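Local coordinates for kelch domain-containing protein (Colletotrichum graminicola M1.001, PDB 5C86) that oxidises alcohols, probably at a copper centre, as a fungal member of the galactose oxidase and glyoxal oxidase family (AA5), at residues A[399-404]-A[461-466]; A[413-418]-A[447-452]; A[342-347]-A[382-387]; A[230-235]-A[453-458]. All coordinates share one frame; numbering follows the deposited sequence.

Contact 1: A[399-404]-A[461-466]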
loop_
_atom_site.group_PDB
_atom_site.type_symbol
_atom_site.label_atom_id
_atom_site.label_comp_id
_atom_site.label_asym_id
_atom_site.label_seq_id
_atom_site.Cartn_x
_atom_site.Cartn_y
_atom_site.Cartn_z
ATOM N N ALA A 399 16.392 -7.639 -16.348
ATOM C CA ALA A 399 17.667 -6.969 -16.557
ATOM C C ALA A 399 18.493 -7.091 -15.302
ATOM O O ALA A 399 17.968 -7.176 -14.177
ATOM C CB ALA A 399 17.444 -5.557 -16.935
ATOM N N PRO A 400 19.785 -7.094 -15.459
ATOM C CA PRO A 400 20.648 -7.147 -14.326
ATOM C C PRO A 400 20.859 -5.781 -13.693
ATOM O O PRO A 400 20.827 -4.767 -14.371
ATOM C CB PRO A 400 21.983 -7.665 -14.926
ATOM C CG PRO A 400 22.006 -7.026 -16.285
ATOM C CD PRO A 400 20.561 -7.076 -16.731
ATOM N N ILE A 401 21.122 -5.789 -12.370
ATOM C CA ILE A 401 21.555 -4.635 -11.615
ATOM C C ILE A 401 22.722 -5.117 -10.749
ATOM O O ILE A 401 22.581 -6.090 -9.986
ATOM C CB ILE A 401 20.490 -4.127 -10.679
ATOM C CG1 ILE A 401 19.287 -3.639 -11.463
ATOM C CG2 ILE A 401 20.983 -2.905 -9.880
ATOM C CD1 ILE A 401 18.137 -3.256 -10.507
ATOM N N THR A 402 23.860 -4.457 -10.850
ATOM C CA THR A 402 24.945 -4.707 -9.958
ATOM C C THR A 402 24.884 -3.674 -8.806
ATOM O O THR A 402 24.861 -2.453 -9.077
ATOM C CB THR A 402 26.319 -4.651 -10.663
ATOM O OG1 THR A 402 26.344 -5.682 -11.671
ATOM C CG2 THR A 402 27.448 -4.921 -9.696
ATOM N N ILE A 403 24.908 -4.174 -7.586
ATOM C CA ILE A 403 24.773 -3.423 -6.356
ATOM C C ILE A 403 26.158 -3.445 -5.732
ATOM O O ILE A 403 26.630 -4.542 -5.440
ATOM C CB ILE A 403 23.766 -4.064 -5.432
ATOM C CG1 ILE A 403 22.402 -4.229 -6.111
ATOM C CG2 ILE A 403 23.679 -3.246 -4.105
ATOM C CD1 ILE A 403 21.631 -5.437 -5.708
ATOM N N THR A 404 26.752 -2.305 -5.476
ATOM C CA THR A 404 28.093 -2.340 -4.787
ATOM C C THR A 404 27.892 -1.824 -3.360
ATOM O O THR A 404 27.408 -0.728 -3.181
ATOM C CB THR A 404 29.045 -1.433 -5.520
ATOM O OG1 THR A 404 29.150 -1.887 -6.882
ATOM C CG2 THR A 404 30.407 -1.479 -4.874
ATOM N N TYR A 461 10.858 1.158 -7.205
ATOM C CA TYR A 461 11.117 0.232 -6.135
ATOM C C TYR A 461 12.238 0.762 -5.293
ATOM O O TYR A 461 13.077 1.553 -5.729
ATOM C CB TYR A 461 11.621 -1.105 -6.684
ATOM C CG TYR A 461 10.493 -1.916 -7.357
ATOM C CD1 TYR A 461 10.088 -1.599 -8.605
ATOM C CD2 TYR A 461 9.941 -2.979 -6.741
ATOM C CE1 TYR A 461 9.039 -2.332 -9.191
ATOM C CE2 TYR A 461 8.907 -3.728 -7.291
ATOM C CZ TYR A 461 8.470 -3.419 -8.576
ATOM O OH TYR A 461 7.440 -4.164 -9.145
ATOM N N MET A 462 12.213 0.338 -4.034
ATOM C CA MET A 462 13.321 0.480 -3.097
ATOM C C MET A 462 14.150 -0.803 -3.119
ATOM O O MET A 462 13.600 -1.870 -2.862
ATOM C CB MET A 462 12.789 0.693 -1.744
ATOM C CG MET A 462 12.159 2.072 -1.581
ATOM S SD MET A 462 11.347 2.306 0.041
ATOM C CE MET A 462 9.836 1.382 -0.172
ATOM N N LEU A 463 15.459 -0.698 -3.386
ATOM C CA LEU A 463 16.366 -1.842 -3.316
ATOM C C LEU A 463 16.969 -1.807 -1.926
ATOM O O LEU A 463 17.516 -0.798 -1.507
ATOM C CB LEU A 463 17.442 -1.771 -4.413
ATOM C CG LEU A 463 17.919 -3.088 -4.979
ATOM C CD1 LEU A 463 18.531 -2.981 -6.395
ATOM C CD2 LEU A 463 18.898 -3.663 -3.920
ATOM N N PHE A 464 16.753 -2.875 -1.178
ATOM C CA PHE A 464 17.386 -3.152 0.105
ATOM C C PHE A 464 18.386 -4.270 0.055
ATOM O O PHE A 464 18.161 -5.296 -0.601
ATOM C CB PHE A 464 16.317 -3.508 1.112
ATOM C CG PHE A 464 15.362 -2.376 1.493
ATOM C CD1 PHE A 464 15.746 -1.490 2.500
ATOM C CD2 PHE A 464 14.109 -2.190 0.916
ATOM C CE1 PHE A 464 14.932 -0.451 2.909
ATOM C CE2 PHE A 464 13.249 -1.189 1.337
ATOM C CZ PHE A 464 13.679 -0.343 2.373
ATOM N N ALA A 465 19.471 -4.072 0.817
ATOM C CA ALA A 465 20.471 -5.087 1.003
ATOM C C ALA A 465 20.516 -5.330 2.504
ATOM O O ALA A 465 20.546 -4.354 3.290
ATOM C CB ALA A 465 21.800 -4.628 0.521
ATOM N N MET A 466 20.560 -6.592 2.890
ATOM C CA MET A 466 20.556 -7.008 4.278
ATOM C C MET A 466 21.846 -7.789 4.538
ATOM O O MET A 466 22.171 -8.738 3.855
ATOM C CB MET A 466 19.316 -7.833 4.608
ATOM C CG MET A 466 18.045 -6.978 4.619
ATOM S SD MET A 466 16.547 -7.811 4.033
ATOM C CE MET A 466 16.988 -8.164 2.319
#
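Leu463 does all the reaching from 461-466, and it meets two isoleucines of 399-404, Ile401 and Ile403, in a purely apolar contact. The closer pairing is with Ile403: the isoleucine and the leucine approach tip to tip, with Ile403 CD1 3.7 Å from Leu463 CD2 and 4.0 Å from Leu463 CD1. The isoleucine stem lies just behind, Ile403 CG1 standing 4.1 Å from Leu463 CD1, so both methyls of the leucine face the end of the Ile403 chain. Ile401 also comes in tip to tip, but it touches one branch: its CD1 is 4.1 Å from Leu463 CD1. In both isoleucines chi1 (-64° in Ile401, -56° in Ile403) sets CG1 beside the backbone N and anti to the carbonyl carbon, and from there the chain runs on so that CD1 leads. Leu463 was modelled in two conformers, so its distances hold for one of them and are less certain.

The contact sits in the C-terminal early-set domain, an immunoglobulin-like beta sandwich. Strands 400-405 and 459-466 are not hydrogen-bonded partners; they face each other across the core, the CA atoms of Ile403 and Ala465 8.7 Å apart. Leu390 of strand 387-390 touches both Ile403 and Leu463, and Val447 packs on the two isoleucines from strand 444-448.

Backbone hydrogen bonds run along the edge of strand 400-405, where it pairs with 444-448, Ile401 with Val447 and Ile403 with Phe445; Thr402 and Thr404, alternating with the isoleucines, point to the opposite face.

Contact 2: A[413-418]-A[447-452]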
loop_
_atom_site.group_PDB
_atom_site.type_symbol
_atom_site.label_atom_id
_atom_site.label_comp_id
_atom_site.label_asym_id
_atom_site.label_seq_id
_atom_site.Cartn_x
_atom_site.Cartn_y
_atom_site.Cartn_z
ATOM N N PHE A 413 19.075 -9.605 -0.620
ATOM C CA PHE A 413 18.530 -8.489 -1.268
ATOM C C PHE A 413 17.016 -8.625 -1.478
ATOM O O PHE A 413 16.440 -9.683 -1.560
ATOM C CB PHE A 413 19.189 -8.193 -2.631
ATOM C CG PHE A 413 20.636 -8.070 -2.582
ATOM C CD1 PHE A 413 21.464 -9.149 -2.699
ATOM C CD2 PHE A 413 21.191 -6.843 -2.351
ATOM C CE1 PHE A 413 22.850 -8.986 -2.554
ATOM C CE2 PHE A 413 22.586 -6.668 -2.197
ATOM C CZ PHE A 413 23.382 -7.741 -2.295
ATOM N N SER A 414 16.378 -7.460 -1.554
ATOM C CA SER A 414 14.963 -7.409 -1.952
ATOM C C SER A 414 14.623 -6.106 -2.588
ATOM O O SER A 414 15.336 -5.119 -2.432
ATOM C CB SER A 414 13.953 -7.664 -0.847
ATOM O OG SER A 414 14.065 -6.695 0.134
ATOM N N MET A 415 13.584 -6.084 -3.405
ATOM C CA MET A 415 13.063 -4.856 -4.023
ATOM C C MET A 415 11.613 -4.705 -3.543
ATOM O O MET A 415 10.849 -5.639 -3.648
ATOM C CB MET A 415 13.209 -4.803 -5.540
ATOM C CG MET A 415 12.587 -5.940 -6.306
ATOM S SD MET A 415 13.104 -6.065 -8.051
ATOM C CE MET A 415 12.004 -4.903 -8.876
ATOM N N ILE A 416 11.297 -3.572 -2.994
ATOM C CA ILE A 416 9.928 -3.323 -2.482
ATOM C C ILE A 416 9.324 -2.193 -3.231
ATOM O O ILE A 416 9.941 -1.119 -3.328
ATOM C CB ILE A 416 9.918 -3.065 -0.971
ATOM C CG1 ILE A 416 10.373 -4.330 -0.200
ATOM C CG2 ILE A 416 8.506 -2.706 -0.493
ATOM C CD1 ILE A 416 10.180 -4.285 1.272
ATOM N N ARG A 417 8.174 -2.404 -3.822
ATOM C CA ARG A 417 7.604 -1.390 -4.651
ATOM C C ARG A 417 7.127 -0.160 -3.871
ATOM O O ARG A 417 6.476 -0.307 -2.796
ATOM C CB ARG A 417 6.470 -1.970 -5.449
ATOM C CG ARG A 417 6.082 -1.154 -6.699
ATOM C CD ARG A 417 5.221 -1.945 -7.695
ATOM N NE ARG A 417 4.764 -1.151 -8.814
ATOM C CZ ARG A 417 3.853 -0.191 -8.710
ATOM N NH1 ARG A 417 3.179 -0.027 -7.626
ATOM N NH2 ARG A 417 3.565 0.580 -9.737
ATOM N N VAL A 418 7.474 1.033 -4.354
ATOM C CA VAL A 418 7.086 2.273 -3.678
ATOM C C VAL A 418 5.582 2.424 -3.730
ATOM O O VAL A 418 4.930 2.126 -4.738
ATOM C CB VAL A 418 7.812 3.466 -4.347
ATOM C CG1 VAL A 418 7.340 4.803 -3.881
ATOM C CG2 VAL A 418 9.334 3.321 -4.242
ATOM N N VAL A 447 22.103 -8.895 -9.254
ATOM C CA VAL A 447 20.756 -9.455 -9.212
ATOM C C VAL A 447 20.126 -9.295 -10.573
ATOM O O VAL A 447 20.584 -8.492 -11.400
ATOM C CB VAL A 447 19.857 -8.723 -8.154
ATOM C CG1 VAL A 447 20.404 -8.922 -6.772
ATOM C CG2 VAL A 447 19.622 -7.230 -8.474
ATOM N N ASN A 448 19.026 -10.007 -10.798
ATOM C CA ASN A 448 18.242 -9.688 -11.976
ATOM C C ASN A 448 16.814 -9.386 -11.526
ATOM O O ASN A 448 16.202 -10.109 -10.729
ATOM C CB ASN A 448 18.143 -10.881 -12.939
ATOM C CG ASN A 448 19.406 -11.248 -13.637
ATOM O OD1 ASN A 448 20.455 -10.559 -13.599
ATOM N ND2 ASN A 448 19.295 -12.342 -14.373
ATOM N N VAL A 449 16.228 -8.401 -12.178
ATOM C CA VAL A 449 14.801 -8.118 -11.989
ATOM C C VAL A 449 13.982 -9.286 -12.556
ATOM O O VAL A 449 14.374 -9.738 -13.615
ATOM C CB VAL A 449 14.425 -6.843 -12.677
ATOM C CG1 VAL A 449 12.934 -6.608 -12.612
ATOM C CG2 VAL A 449 15.152 -5.684 -12.025
ATOM N N PRO A 450 12.903 -9.726 -11.910
ATOM C CA PRO A 450 12.088 -10.756 -12.477
ATOM C C PRO A 450 11.699 -10.457 -13.949
ATOM O O PRO A 450 11.459 -9.347 -14.340
ATOM C CB PRO A 450 10.841 -10.732 -11.611
ATOM C CG PRO A 450 11.385 -10.315 -10.246
ATOM C CD PRO A 450 12.441 -9.348 -10.555
ATOM N N ASN A 451 11.645 -11.555 -14.754
ATOM C CA ASN A 451 11.221 -11.338 -16.114
ATOM C C ASN A 451 9.771 -11.090 -16.367
ATOM O O ASN A 451 9.424 -10.530 -17.413
ATOM C CB ASN A 451 11.649 -12.573 -16.897
ATOM C CG ASN A 451 12.969 -12.393 -17.532
ATOM O OD1 ASN A 451 13.175 -11.510 -18.385
ATOM N ND2 ASN A 451 13.914 -13.271 -17.127
ATOM N N ASP A 452 8.891 -11.398 -15.450
ATOM C CA ASP A 452 7.477 -11.295 -15.681
ATOM C C ASP A 452 6.993 -9.969 -15.060
ATOM O O ASP A 452 7.136 -9.738 -13.830
ATOM C CB ASP A 452 6.779 -12.462 -14.966
ATOM C CG ASP A 452 5.373 -12.695 -15.478
ATOM O OD1 ASP A 452 4.610 -11.740 -15.628
ATOM O OD2 ASP A 452 5.063 -13.896 -15.762
#
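Inside the early-set beta sandwich, two strands separated by a third are joined by side chains alone: Phe413 and Met415 of strand 412-422 meet Val447, Val449 and Pro450 at the end of strand 444-448 and in the loop after it. Met415 makes two of the three contacts. Its CG is wedged between N and C of its own backbone (chi1 56°); the chain then runs out extended and bends at chi3 (-84°), turning the methyl off the line of the chain. The methyl meets Val449, with Met415 CE 4.2 Å from Val449 CG1. The sulfur meets the proline ring: Met415 SD is 4.2 Å from Pro450 CD, and the two side chains lie alongside one another, pointing opposite ways.

The strand in the middle is 431-438, which pairs antiparallel with both 412-422 and 444-448. That order explains why the two strands flanking it run in broadly the same sense, their touching parts 39° apart, with the CA atoms of Phe413 and Val447 8.3 Å from each other. Ile432 and Leu434 of the middle strand bond through their backbones to Met415 and Phe413 and also pack on the Met415 side chain.

At the other end of the contact, Phe413 CD1 comes to 4.2 Å from Val447 CG1, the methyl approaching the ring obliquely. The same ring meets Phe445 with the planes at about 50° and touches Ile403 and Ala465.

Contact 3: A[342-347]-A[382-387]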
loop_
_atom_site.group_PDB
_atom_site.type_symbol
_atom_site.label_atom_id
_atom_site.label_comp_id
_atom_site.label_asym_id
_atom_site.label_seq_id
_atom_site.Cartn_x
_atom_site.Cartn_y
_atom_site.Cartn_z
ATOM N N ALA A 342 12.084 4.519 3.099
ATOM C CA ALA A 342 13.335 4.018 2.493
ATOM C C ALA A 342 14.367 3.698 3.563
ATOM O O ALA A 342 15.257 2.885 3.366
ATOM C CB ALA A 342 13.842 5.056 1.501
ATOM N N ASP A 343 14.234 4.261 4.769
ATOM C CA ASP A 343 15.158 3.919 5.865
ATOM C C ASP A 343 14.749 2.659 6.578
ATOM O O ASP A 343 15.315 2.296 7.606
ATOM C CB ASP A 343 15.447 5.070 6.824
ATOM C CG ASP A 343 14.280 5.427 7.676
ATOM O OD1 ASP A 343 13.209 4.888 7.465
ATOM O OD2 ASP A 343 14.405 6.287 8.580
ATOM N N ALA A 344 13.686 1.976 6.096
ATOM C CA ALA A 344 13.219 0.707 6.641
ATOM C C ALA A 344 12.454 0.808 7.977
ATOM O O ALA A 344 12.116 -0.209 8.557
ATOM C CB ALA A 344 14.361 -0.330 6.708
ATOM N N THR A 345 12.166 2.044 8.392
ATOM C CA THR A 345 11.204 2.290 9.444
ATOM C C THR A 345 9.804 2.353 8.761
ATOM O O THR A 345 9.664 2.401 7.524
ATOM C CB THR A 345 11.465 3.642 10.170
ATOM O OG1 THR A 345 11.212 4.687 9.249
ATOM C CG2 THR A 345 12.868 3.630 10.746
ATOM N N ILE A 346 8.775 2.388 9.617
ATOM C CA ILE A 346 7.395 2.368 9.171
ATOM C C ILE A 346 6.624 3.517 9.779
ATOM O O ILE A 346 6.537 3.625 11.006
ATOM C CB ILE A 346 6.694 1.088 9.504
ATOM C CG1 ILE A 346 7.501 -0.129 9.040
ATOM C CG2 ILE A 346 5.331 1.077 8.811
ATOM C CD1 ILE A 346 6.867 -1.497 9.249
ATOM N N TRP A 347 6.150 4.374 8.941
ATOM C CA TRP A 347 5.139 5.405 9.385
ATOM C C TRP A 347 3.895 4.770 9.881
ATOM O O TRP A 347 3.380 3.819 9.303
ATOM C CB TRP A 347 4.797 6.308 8.234
ATOM C CG TRP A 347 3.534 7.048 8.402
ATOM C CD1 TRP A 347 2.334 6.743 7.757
ATOM C CD2 TRP A 347 3.310 8.220 9.157
ATOM N NE1 TRP A 347 1.361 7.648 8.152
ATOM C CE2 TRP A 347 1.962 8.560 8.983
ATOM C CE3 TRP A 347 4.106 8.983 10.013
ATOM C CZ2 TRP A 347 1.387 9.684 9.642
ATOM C CZ3 TRP A 347 3.542 10.106 10.665
ATOM C CH2 TRP A 347 2.211 10.399 10.472
ATOM N N ALA A 382 21.723 -0.901 15.408
ATOM C CA ALA A 382 22.742 -1.598 14.670
ATOM C C ALA A 382 23.474 -0.712 13.673
ATOM O O ALA A 382 22.959 0.269 13.130
ATOM C CB ALA A 382 22.065 -2.767 13.894
ATOM N N LYS A 383 24.716 -1.177 13.388
ATOM C CA LYS A 383 25.481 -0.578 12.339
ATOM C C LYS A 383 24.914 -1.173 11.043
ATOM O O LYS A 383 24.801 -2.381 10.920
ATOM C CB LYS A 383 27.002 -0.889 12.512
ATOM C CG LYS A 383 27.825 -0.582 11.269
ATOM C CD LYS A 383 27.981 0.904 11.144
ATOM C CE LYS A 383 28.977 1.261 10.014
ATOM N NZ LYS A 383 28.714 0.496 8.777
ATOM N N ARG A 384 24.515 -0.324 10.152
ATOM C CA ARG A 384 23.810 -0.753 8.929
ATOM C C ARG A 384 24.787 -0.832 7.798
ATOM O O ARG A 384 25.649 0.048 7.650
ATOM C CB ARG A 384 22.690 0.219 8.631
ATOM C CG ARG A 384 21.665 0.315 9.735
ATOM C CD ARG A 384 20.552 1.330 9.497
ATOM N NE ARG A 384 19.695 0.913 8.402
ATOM C CZ ARG A 384 18.496 1.392 8.177
ATOM N NH1 ARG A 384 18.069 2.427 8.936
ATOM N NH2 ARG A 384 17.758 0.909 7.213
ATOM N N PRO A 385 24.540 -1.769 6.857
ATOM C CA PRO A 385 25.298 -1.699 5.618
ATOM C C PRO A 385 24.841 -0.537 4.750
ATOM O O PRO A 385 23.808 0.094 5.028
ATOM C CB PRO A 385 24.990 -3.082 4.998
ATOM C CG PRO A 385 23.630 -3.403 5.456
ATOM C CD PRO A 385 23.479 -2.788 6.836
ATOM N N VAL A 386 25.618 -0.199 3.731
ATOM C CA VAL A 386 25.381 0.915 2.841
ATOM C C VAL A 386 25.533 0.450 1.347
ATOM O O VAL A 386 26.559 -0.116 1.006
ATOM C CB VAL A 386 26.373 2.042 3.118
ATOM C CG1 VAL A 386 26.220 3.175 2.139
ATOM C CG2 VAL A 386 26.186 2.559 4.590
ATOM N N ILE A 387 24.560 0.805 0.515
ATOM C CA ILE A 387 24.726 0.666 -0.939
ATOM C C ILE A 387 25.480 1.877 -1.438
ATOM O O ILE A 387 24.962 3.026 -1.314
ATOM C CB ILE A 387 23.375 0.541 -1.658
ATOM C CG1 ILE A 387 22.709 -0.697 -1.157
ATOM C CG2 ILE A 387 23.599 0.561 -3.218
ATOM C CD1 ILE A 387 21.299 -0.887 -1.736
#
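The guanidinium of Arg384 holds the backbone carbonyl of Asp343 at its edge, and Ala344 CB approaches the same group obliquely, 3.7 Å from Arg384 NH2. Asp343 belongs to the turn between strands 336-340 and 346-350 of a propeller blade, whereas Arg384 lies in the linker leading to strand 387-390 of the early-set domain, so the contact ties the two domains together.

Both terminal nitrogens of the arginine go to a single oxygen. Arg384 NH2 is the nearer donor, 2.8 Å from Asp343 O, and Arg384 NH1 stands 3.1 Å from Asp343 O. Asp343 O lies only 6° out of the guanidinium plane, but the carbonyl is met less evenly: NH1 is tilted modestly from the carbonyl plane, while NH2 sits well above it, 64° out and off any lone pair. Both come from the same face. A bend at chi3 (68°) turns the end of the arginine chain, and its NE is taken by Pro472 O, which helps fix the rotation of the group.

The carboxylate of Asp343 does not take part in the grip; Asp343 OD2 remains 5.3 Å from Arg384 NH1, close enough that the opposite charges probably attract. It serves its own turn instead. Asp343 OD1 accepts from the backbone N of Thr345, from above the carboxylate plane, which makes an Asx turn. The second donor to this oxygen is the Thr345 hydroxyl, with Thr345 OG1 2.7 Å from Asp343 OD1 on the syn side.

Contact 4: A[230-235]-A[453-458]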
loop_
_atom_site.group_PDB
_atom_site.type_symbol
_atom_site.label_atom_id
_atom_site.label_comp_id
_atom_site.label_asym_id
_atom_site.label_seq_id
_atom_site.Cartn_x
_atom_site.Cartn_y
_atom_site.Cartn_z
ATOM N N ASP A 230 5.718 -11.868 -1.204
ATOM C CA ASP A 230 6.723 -12.505 -2.042
ATOM C C ASP A 230 6.094 -12.654 -3.395
ATOM O O ASP A 230 5.377 -13.658 -3.647
ATOM C CB ASP A 230 7.200 -13.831 -1.473
ATOM C CG ASP A 230 8.251 -14.500 -2.370
ATOM O OD1 ASP A 230 8.409 -14.083 -3.559
ATOM O OD2 ASP A 230 8.957 -15.394 -1.850
ATOM N N ALA A 231 6.288 -11.668 -4.260
ATOM C CA ALA A 231 5.623 -11.684 -5.554
ATOM C C ALA A 231 6.166 -12.769 -6.487
ATOM O O ALA A 231 5.411 -13.267 -7.332
ATOM C CB ALA A 231 5.739 -10.357 -6.180
ATOM N N VAL A 232 7.400 -13.155 -6.296
ATOM C CA VAL A 232 7.997 -14.188 -7.142
ATOM C C VAL A 232 7.267 -15.538 -6.900
ATOM O O VAL A 232 6.953 -16.269 -7.849
ATOM C CB VAL A 232 9.502 -14.267 -6.859
ATOM C CG1 VAL A 232 10.121 -15.460 -7.589
ATOM C CG2 VAL A 232 10.224 -12.986 -7.270
ATOM N N ALA A 233 6.899 -15.789 -5.665
ATOM C CA ALA A 233 6.205 -17.029 -5.274
ATOM C C ALA A 233 4.709 -16.857 -5.316
ATOM O O ALA A 233 3.976 -17.817 -4.991
ATOM C CB ALA A 233 6.660 -17.437 -3.870
ATOM N N GLY A 234 4.228 -15.638 -5.637
ATOM C CA GLY A 234 2.806 -15.460 -5.720
ATOM C C GLY A 234 2.105 -15.444 -4.363
ATOM O O GLY A 234 0.979 -15.836 -4.284
ATOM N N LYS A 235 2.735 -14.967 -3.317
ATOM C CA LYS A 235 2.238 -15.096 -1.978
ATOM C C LYS A 235 1.643 -13.790 -1.429
ATOM O O LYS A 235 2.306 -12.717 -1.471
ATOM C CB LYS A 235 3.318 -15.496 -1.019
ATOM C CG LYS A 235 4.033 -16.792 -1.349
ATOM C CD LYS A 235 3.238 -17.959 -0.921
ATOM C CE LYS A 235 4.026 -19.256 -1.072
ATOM N NZ LYS A 235 3.121 -20.359 -0.728
ATOM N N TYR A 453 6.390 -9.136 -15.895
ATOM C CA TYR A 453 5.846 -7.872 -15.440
ATOM C C TYR A 453 4.663 -8.034 -14.523
ATOM O O TYR A 453 4.306 -7.020 -13.899
ATOM C CB TYR A 453 5.477 -6.932 -16.591
ATOM C CG TYR A 453 6.660 -6.275 -17.232
ATOM C CD1 TYR A 453 7.332 -5.218 -16.686
ATOM C CD2 TYR A 453 7.128 -6.725 -18.486
ATOM C CE1 TYR A 453 8.422 -4.638 -17.284
ATOM C CE2 TYR A 453 8.198 -6.106 -19.080
ATOM C CZ TYR A 453 8.835 -5.084 -18.534
ATOM O OH TYR A 453 9.966 -4.495 -19.074
ATOM N N GLY A 454 4.068 -9.218 -14.422
ATOM C CA GLY A 454 3.040 -9.478 -13.440
ATOM C C GLY A 454 3.556 -9.628 -12.051
ATOM O O GLY A 454 2.818 -9.478 -11.094
ATOM N N VAL A 455 4.864 -9.917 -11.963
ATOM C CA VAL A 455 5.616 -10.007 -10.748
ATOM C C VAL A 455 6.241 -8.629 -10.459
ATOM O O VAL A 455 5.865 -7.964 -9.478
ATOM C CB VAL A 455 6.690 -11.096 -10.815
ATOM C CG1 VAL A 455 7.622 -11.039 -9.586
ATOM C CG2 VAL A 455 6.016 -12.466 -10.932
ATOM N N ALA A 456 7.090 -8.140 -11.368
ATOM C CA ALA A 456 7.726 -6.858 -11.267
ATOM C C ALA A 456 6.879 -5.861 -12.001
ATOM O O ALA A 456 7.124 -5.437 -13.150
ATOM C CB ALA A 456 9.100 -6.946 -11.879
ATOM N N ILE A 457 5.789 -5.484 -11.350
ATOM C CA ILE A 457 4.921 -4.415 -11.877
ATOM C C ILE A 457 5.790 -3.170 -12.143
ATOM O O ILE A 457 6.590 -2.790 -11.327
ATOM C CB ILE A 457 3.799 -4.092 -10.868
ATOM C CG1 ILE A 457 2.862 -5.278 -10.576
ATOM C CG2 ILE A 457 3.051 -2.863 -11.334
ATOM C CD1 ILE A 457 2.047 -5.751 -11.780
ATOM N N PRO A 458 5.651 -2.532 -13.319
ATOM C CA PRO A 458 6.448 -1.361 -13.597
ATOM C C PRO A 458 6.341 -0.268 -12.589
ATOM O O PRO A 458 5.287 -0.109 -11.925
ATOM C CB PRO A 458 5.934 -0.853 -14.944
ATOM C CG PRO A 458 5.194 -1.942 -15.482
ATOM C CD PRO A 458 4.710 -2.880 -14.403
#
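Val455 points its side chain at the turn holding Ala231 and Val232, and both of its methyls touch it. Val455 CG1 meets both side chains, 4.0 Å from Ala231 CB and 4.0 Å from Val232 CG2, and also lies against the backbone, 3.8 Å from Ala231 C. The other branch meets the same carbonyl, with Val455 CG2 3.7 Å from Ala231 O. CG1 is anti to the backbone N (chi1 172°), the setting that carries this methyl in between the alanine and the valine. Ala231 directs its CB toward 453-458. Val232 points its CB away from that segment, yet CG2, beside its own backbone N, still reaches Val455, and the two valine side chains meet at a slant. Around them, Ile432 packs on all three residues, Pro450 also touches Val455, and Val455 O accepts from Arg430 NH1.

The turn carrying Ala231 is held by Asp230 at its start. Asp230 OD1 accepts from Ala233 N at 3.1 Å, met from above the carboxylate plane, which makes an Asx motif. A backbone bond from Lys235 N to Asp230 O, 3.0 Å, closes the hairpin connection between strands 225-230 and 235-239 of a Kelch propeller blade, here packed against a loop of the early-set domain.

How the contacts relate
Contacts 1 and 2 share the core of the early-set sandwich, their centres 8 Å apart; Met462 N to Ile416 O and Val449 N to Ala399 O, probable hydrogen bonds of 2.8 and 2.9 Å, stitch them together. Contacts 3 and 4 join that domain to two different propeller blades; the centres of these two contacts are 23 Å apart and their nearest atoms about 15 Å. Contact 4 touches contact 2 through Arg417 NH2, 2.9 Å from Pro458 O, and contact 3 touches contact 1 through Phe464 CE1, 3.8 Å from Ala344 CB. None lies at the copper site of Tyr120, His335 and His423, empty in this apo model, although strand 412-422 of contact 2 ends just before His423.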